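Extracellular ligand-binding receptor (Sphaerobacter thermophilus, PDB 4ZPJ) probably serves as the extracellular substrate-binding component of an ABC transporter, a two-lobed receptor of the leucine-binding protein family that carries zinc ions in the crystal. Local coordinates at residues Q104-Q107 with A108-K111; A135-D138 with I139-A143; Q234-G237 with P238-Q241. All coordinates share one frame; numbering follows the deposited sequence. Where two conformers were deposited one is given.

Contact 1: residues Q104-Q107 with A108-K111; sequences QPEQ and AITK
The first turn of helix 105-117, with Q104 at its N-cap position, closes as A108 N and I109 N reach back to the carbonyls of Q104 and P105. A108 N donates to Q104 O at 2.8 Å and I109 N to P105 O at 3.0 Å. E106 O takes two donors from T110: the amide N at 3.1 Å, nearly straight at 170°, and the hydroxyl OG1 at 3.3 Å, which comes in above the carbonyl plane. With OG1 beside the backbone N of T110 (chi1 -62°), the hydroxyl can reach back to this carbonyl. The next bond in the series, K111 N to Q107 O, is 2.8 Å long, and the aliphatic parts of Q107 and K111 run alongside each other, CG to CG at 4.1 Å. Their polar ends are held by the end of strand 92-100: Q107 NE2 bonds to D100 O, and K111 NZ to D100 O and E99 OE1. These bonds tie the helix start to the strand that precedes it. Helix 130-142 packs against the turn, where P105 rests on N131, A108 on E132 and V136, and I109 on I139.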
loop_
_atom_site.group_PDB
_atom_site.type_symbol
_atom_site.label_atom_id
_atom_site.label_comp_id
_atom_site.label_asym_id
_atom_site.label_seq_id
_atom_site.Cartn_x
_atom_site.Cartn_y
_atom_site.Cartn_z
ATOM N N GLN A 104 4.530 -9.103 15.466
ATOM C CA GLN A 104 3.863 -10.136 16.291
ATOM C C GLN A 104 2.595 -9.627 16.961
ATOM O O GLN A 104 2.660 -8.718 17.789
ATOM C CB GLN A 104 4.793 -10.627 17.420
ATOM C CG GLN A 104 6.111 -11.223 16.958
ATOM C CD GLN A 104 5.950 -12.583 16.303
ATOM O OE1 GLN A 104 4.967 -13.300 16.544
ATOM N NE2 GLN A 104 6.921 -12.952 15.467
ATOM N N PRO A 105 1.444 -10.254 16.664
ATOM C CA PRO A 105 0.170 -9.856 17.281
ATOM C C PRO A 105 0.204 -9.603 18.790
ATOM O O PRO A 105 -0.270 -8.558 19.229
ATOM C CB PRO A 105 -0.738 -11.035 16.946
ATOM C CG PRO A 105 -0.270 -11.426 15.569
ATOM C CD PRO A 105 1.241 -11.297 15.632
ATOM N N GLU A 106 0.785 -10.520 19.566
ATOM C CA GLU A 106 0.779 -10.310 21.023
ATOM C C GLU A 106 1.636 -9.104 21.396
ATOM O O GLU A 106 1.200 -8.322 22.232
ATOM C CB GLU A 106 1.130 -11.559 21.856
ATOM C CG GLU A 106 -0.093 -12.350 22.401
ATOM C CD GLU A 106 -0.978 -11.575 23.409
ATOM O OE1 GLU A 106 -0.461 -10.666 24.124
ATOM O OE2 GLU A 106 -2.202 -11.881 23.495
ATOM N N GLN A 107 2.789 -8.903 20.755
ATOM C CA GLN A 107 3.578 -7.721 21.009
ATOM C C GLN A 107 2.851 -6.461 20.498
ATOM O O GLN A 107 3.003 -5.416 21.086
ATOM C CB GLN A 107 5.001 -7.856 20.416
ATOM C CG GLN A 107 5.961 -6.719 20.816
ATOM C CD GLN A 107 7.436 -7.028 20.556
ATOM O OE1 GLN A 107 7.896 -8.160 20.752
ATOM N NE2 GLN A 107 8.193 -6.017 20.153
ATOM N N ALA A 108 2.022 -6.573 19.449
ATOM C CA ALA A 108 1.271 -5.415 18.935
ATOM C C ALA A 108 0.292 -4.957 19.995
ATOM O O ALA A 108 0.136 -3.766 20.229
ATOM C CB ALA A 108 0.537 -5.746 17.643
ATOM N N ILE A 109 -0.302 -5.930 20.673
ATOM C CA ILE A 109 -1.248 -5.695 21.766
ATOM C C ILE A 109 -0.615 -5.004 22.974
ATOM O O ILE A 109 -1.135 -4.006 23.494
ATOM C CB ILE A 109 -1.876 -7.042 22.215
ATOM C CG1 ILE A 109 -3.100 -7.366 21.349
ATOM C CG2 ILE A 109 -2.274 -7.038 23.686
ATOM C CD1 ILE A 109 -3.349 -8.856 21.194
ATOM N N THR A 110 0.496 -5.556 23.421
ATOM C CA THR A 110 1.260 -4.996 24.505
ATOM C C THR A 110 1.691 -3.582 24.132
ATOM O O THR A 110 1.499 -2.637 24.872
ATOM C CB THR A 110 2.528 -5.857 24.767
ATOM O OG1 THR A 110 2.142 -7.192 25.156
ATOM C CG2 THR A 110 3.399 -5.221 25.861
ATOM N N LYS A 111 2.326 -3.436 22.993
ATOM C CA LYS A 111 2.754 -2.102 22.589
ATOM C C LYS A 111 1.603 -1.106 22.509
ATOM O O LYS A 111 1.756 0.029 22.935
ATOM C CB LYS A 111 3.547 -2.163 21.273
ATOM C CG LYS A 111 4.930 -2.829 21.433
ATOM C CD LYS A 111 5.633 -2.444 22.740
ATOM C CE LYS A 111 7.065 -2.950 22.807
ATOM N NZ LYS A 111 7.929 -2.179 21.906
#

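Contact 2: residues A135-D138 with I139-A143; sequences AVRD and ILVQA. With ZN (zinc ion), chain M.
R137 and V141, one turn apart on helix 130-142, cross so that an arginine plane lies against a valine methyl. From CB the R137 chain leaves with CG opposite the backbone N (chi1 -175°) and bends at chi2, which brings its end back toward V141. NE passes V141 CG2 and bonds to M163 O; CZ sits 3.6 Å from CG2, which is centred over one guanidinium face; NH1 bonds to R164 O. NH2 reaches D138 OD1 at 2.7 Å, a salt bridge with an N-H...O angle of 147° and OD1 lying 18° out of the guanidinium plane. The group is thus gripped by three bonds from three nitrogens and steadied by a methyl. The other D138 oxygen, OD2, binds a zinc ion at 2.2 Å, whose other ligands here are two waters. R137 is therefore a second-shell partner of the zinc ligand D138, consistent with a role in orienting its carboxylate. In the backbone, V141 N bonds to R137 O at 2.9 Å. V136 and L140 lie side by side, pointing the same way, CG2 to CD1 at 4.1 Å. Helix 130-142 links parallel strands 123-126 and 147-149 in a beta-alpha-beta unit; V136 and L140 pack on T112 of helix 105-117, and I139 on R113.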
loop_
_atom_site.group_PDB
_atom_site.type_symbol
_atom_site.label_atom_id
_atom_site.label_comp_id
_atom_site.label_asym_id
_atom_site.label_seq_id
_atom_site.Cartn_x
_atom_site.Cartn_y
_atom_site.Cartn_z
ATOM N N ALA A 135 -5.609 -8.173 15.649
ATOM C CA ALA A 135 -5.408 -8.371 17.081
ATOM C C ALA A 135 -5.562 -7.068 17.899
ATOM O O ALA A 135 -5.926 -7.132 19.036
ATOM C CB ALA A 135 -4.070 -9.049 17.348
ATOM N N VAL A 136 -5.359 -5.879 17.346
ATOM C CA VAL A 136 -5.488 -4.641 18.208
ATOM C C VAL A 136 -6.773 -3.788 17.965
ATOM O O VAL A 136 -7.083 -2.813 18.694
ATOM C CB VAL A 136 -4.237 -3.757 18.059
ATOM C CG1 VAL A 136 -3.003 -4.508 18.442
ATOM C CG2 VAL A 136 -4.090 -3.210 16.616
ATOM N N ARG A 137 -7.544 -4.168 16.958
ATOM C CA ARG A 137 -8.726 -3.380 16.538
ATOM C C ARG A 137 -9.661 -3.069 17.676
ATOM O O ARG A 137 -9.987 -1.885 17.925
ATOM C CB ARG A 137 -9.489 -4.123 15.438
ATOM C CG ARG A 137 -10.666 -3.341 14.860
ATOM C CD ARG A 137 -11.947 -3.856 15.469
ATOM N NE ARG A 137 -13.080 -3.094 14.999
ATOM C CZ ARG A 137 -14.152 -2.797 15.733
ATOM N NH1 ARG A 137 -15.130 -2.067 15.182
ATOM N NH2 ARG A 137 -14.252 -3.217 16.992
ATOM N N ASP A 138 -10.115 -4.119 18.353
ATOM C CA ASP A 138 -10.994 -3.979 19.512
ATOM C C ASP A 138 -10.382 -3.091 20.601
ATOM O O ASP A 138 -11.085 -2.270 21.182
ATOM C CB ASP A 138 -11.452 -5.362 20.052
ATOM C CG ASP A 138 -12.640 -5.949 19.242
ATOM O OD1 ASP A 138 -13.040 -5.326 18.245
ATOM O OD2 ASP A 138 -13.203 -7.017 19.563
ATOM N N ILE A 139 -9.076 -3.188 20.840
ATOM C CA ILE A 139 -8.425 -2.312 21.837
ATOM C C ILE A 139 -8.507 -0.849 21.415
ATOM O O ILE A 139 -8.874 0.023 22.178
ATOM C CB ILE A 139 -6.952 -2.728 22.080
ATOM C CG1 ILE A 139 -6.893 -4.037 22.927
ATOM C CG2 ILE A 139 -6.186 -1.644 22.803
ATOM C CD1 ILE A 139 -5.702 -4.918 22.617
ATOM N N LEU A 140 -8.168 -0.576 20.174
ATOM C CA LEU A 140 -8.218 0.786 19.710
ATOM C C LEU A 140 -9.632 1.341 19.805
ATOM O O LEU A 140 -9.824 2.453 20.291
ATOM C CB LEU A 140 -7.682 0.871 18.308
ATOM C CG LEU A 140 -6.206 0.488 18.122
ATOM C CD1 LEU A 140 -5.921 0.485 16.637
ATOM C CD2 LEU A 140 -5.282 1.463 18.823
ATOM N N VAL A 141 -10.621 0.548 19.416
ATOM C CA VAL A 141 -12.019 1.036 19.402
ATOM C C VAL A 141 -12.551 1.216 20.797
ATOM O O VAL A 141 -13.130 2.261 21.125
ATOM C CB VAL A 141 -12.962 0.121 18.578
ATOM C CG1 VAL A 141 -14.435 0.555 18.747
ATOM C CG2 VAL A 141 -12.541 0.141 17.110
ATOM N N GLN A 142 -12.299 0.230 21.653
ATOM C CA GLN A 142 -12.735 0.337 23.038
ATOM C C GLN A 142 -12.116 1.561 23.669
ATOM O O GLN A 142 -12.757 2.264 24.433
ATOM C CB GLN A 142 -12.374 -0.901 23.845
ATOM C CG GLN A 142 -13.171 -0.987 25.153
ATOM C CD GLN A 142 -12.502 -1.843 26.230
ATOM O OE1 GLN A 142 -13.145 -2.696 26.862
ATOM N NE2 GLN A 142 -11.211 -1.602 26.464
ATOM N N ALA A 143 -10.859 1.827 23.356
ATOM C CA ALA A 143 -10.205 3.017 23.906
ATOM C C ALA A 143 -10.594 4.354 23.194
ATOM O O ALA A 143 -10.174 5.419 23.609
ATOM C CB ALA A 143 -8.695 2.818 23.905
HETATM ZN ZN ZN M . -13.743 -8.121 17.744
HETATM O O HOH W 1 -14.718 -9.287 19.363
HETATM O O HOH W 2 -12.148 -7.710 15.823
#

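Contact 3: residues Q234-G237 with P238-Q241; sequences QDFG and PYLQ. With ZN (zinc ion), chain F.
The chain turns from the loop after strand 222-229 into helix 237-246 as two i to i+4 backbone bonds begin: L240 N to F236 O at 2.8 Å and Q241 N to G237 O at 2.9 Å, both nearly straight. This is a helix N-terminus with a side-chain cap, in the lobe built on the four-stranded parallel sheet. D235 supplies the cap: its OD1 accepts from G237 N, a weak bond at 3.0 Å bent to 123°. D235 is extended about its first torsion (chi1 -175°), CG trans to N, and the carboxylate swings across the start of the helix and crosses the P238 ring obliquely, OD1 standing 3.9 Å from CD. One carboxylate therefore has two tasks, since the other oxygen, OD2, binds a zinc ion at the outer surface; D235 is a known zinc-binding residue, but the modelled OD2 to zinc distance of 1.8 Å is doubtfully short. F236 CD1 lies 4.3 Å from Y239 CD2, a loose apolar approach, while the carbonyl oxygen of D235 lies at the edge of the tyrosine ring, near its plane. Beyond the turn, the F236 ring meets that of H257 steeply, at about 80°, and L240 packs on F266 and Y270 of helix 261-272; Q269 of that helix holds the loop by bonds to Q234 O and F236 N. F236 also meets L240 within the turn, its CB 4.2 Å from L240 CG.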
loop_
_atom_site.group_PDB
_atom_site.type_symbol
_atom_site.label_atom_id
_atom_site.label_comp_id
_atom_site.label_asym_id
_atom_site.label_seq_id
_atom_site.Cartn_x
_atom_site.Cartn_y
_atom_site.Cartn_z
ATOM N N GLN A 234 11.098 -21.341 -3.710
ATOM C CA GLN A 234 12.392 -21.155 -4.300
ATOM C C GLN A 234 12.337 -21.493 -5.804
ATOM O O GLN A 234 12.782 -20.717 -6.647
ATOM C CB GLN A 234 13.354 -22.106 -3.598
ATOM C CG GLN A 234 14.697 -21.489 -3.308
ATOM C CD GLN A 234 14.629 -20.462 -2.200
ATOM O OE1 GLN A 234 13.905 -20.633 -1.220
ATOM N NE2 GLN A 234 15.381 -19.388 -2.352
ATOM N N ASP A 235 11.772 -22.660 -6.117
ATOM C CA ASP A 235 11.617 -23.146 -7.502
ATOM C C ASP A 235 10.196 -22.829 -7.919
ATOM O O ASP A 235 9.262 -23.488 -7.479
ATOM C CB ASP A 235 11.875 -24.706 -7.606
ATOM C CG ASP A 235 11.855 -25.249 -9.092
ATOM O OD1 ASP A 235 11.682 -24.376 -10.022
ATOM O OD2 ASP A 235 12.021 -26.543 -9.362
ATOM N N PHE A 236 10.024 -21.852 -8.793
ATOM C CA PHE A 236 8.660 -21.517 -9.292
ATOM C C PHE A 236 8.284 -22.387 -10.521
ATOM O O PHE A 236 7.113 -22.442 -10.910
ATOM C CB PHE A 236 8.473 -20.011 -9.556
ATOM C CG PHE A 236 8.099 -19.229 -8.324
ATOM C CD1 PHE A 236 6.812 -19.291 -7.803
ATOM C CD2 PHE A 236 9.033 -18.446 -7.659
ATOM C CE1 PHE A 236 6.481 -18.602 -6.645
ATOM C CE2 PHE A 236 8.697 -17.732 -6.505
ATOM C CZ PHE A 236 7.425 -17.811 -6.000
ATOM N N GLY A 237 9.278 -23.053 -11.106
ATOM C CA GLY A 237 9.070 -24.116 -12.147
ATOM C C GLY A 237 7.700 -24.791 -12.153
ATOM O O GLY A 237 6.963 -24.704 -13.120
ATOM N N PRO A 238 7.333 -25.450 -11.049
ATOM C CA PRO A 238 6.088 -26.220 -11.108
ATOM C C PRO A 238 4.886 -25.316 -11.259
ATOM O O PRO A 238 3.998 -25.623 -12.041
ATOM C CB PRO A 238 6.077 -26.989 -9.765
ATOM C CG PRO A 238 7.531 -27.027 -9.345
ATOM C CD PRO A 238 8.031 -25.654 -9.770
ATOM N N TYR A 239 4.883 -24.187 -10.558
ATOM C CA TYR A 239 3.744 -23.256 -10.601
ATOM C C TYR A 239 3.664 -22.581 -11.954
ATOM O O TYR A 239 2.591 -22.340 -12.432
ATOM C CB TYR A 239 3.830 -22.251 -9.464
ATOM C CG TYR A 239 3.968 -22.995 -8.171
ATOM C CD1 TYR A 239 2.854 -23.576 -7.567
ATOM C CD2 TYR A 239 5.214 -23.226 -7.608
ATOM C CE1 TYR A 239 2.986 -24.344 -6.412
ATOM C CE2 TYR A 239 5.359 -23.999 -6.450
ATOM C CZ TYR A 239 4.243 -24.549 -5.852
ATOM O OH TYR A 239 4.375 -25.310 -4.715
ATOM N N LEU A 240 4.821 -22.313 -12.554
ATOM C CA LEU A 240 4.939 -21.780 -13.893
ATOM C C LEU A 240 4.384 -22.734 -14.916
ATOM O O LEU A 240 3.630 -22.335 -15.805
ATOM C CB LEU A 240 6.398 -21.474 -14.234
ATOM C CG LEU A 240 7.057 -20.281 -13.489
ATOM C CD1 LEU A 240 8.408 -19.972 -14.095
ATOM C CD2 LEU A 240 6.218 -19.021 -13.509
ATOM N N GLN A 241 4.735 -24.000 -14.777
ATOM C CA GLN A 241 4.164 -25.012 -15.645
ATOM C C GLN A 241 2.623 -25.016 -15.498
ATOM O O GLN A 241 1.920 -24.969 -16.497
ATOM C CB GLN A 241 4.868 -26.383 -15.458
ATOM C CG GLN A 241 6.145 -26.472 -16.321
ATOM C CD GLN A 241 6.998 -27.739 -16.142
ATOM O OE1 GLN A 241 8.073 -27.858 -16.749
ATOM N NE2 GLN A 241 6.516 -28.696 -15.333
HETATM ZN ZN ZN F . 12.273 -27.026 -11.100
#

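How the contacts relate
Contacts 1 and 2 are neighbours on adjoining helices of one lobe, their centres about 12 Å apart. They touch directly: I109 CG1 lies 3.7 Å from A135 O and 3.8 Å from I139 CD1, while V136 CG1 reaches the backbone of A108. Contact 3 belongs to the other lobe; its centre is about 36 Å from that of contact 1 and about 41 Å from that of contact 2, with nearest atoms about 20 and 27 Å away. Zinc recurs at all three: D138 and D235 bind ions in contacts 2 and 3, the latter at a doubtful modelled distance, whereas the K111 side chain of contact 1 is about 4 Å from one, close to the zinc-binding residue E99.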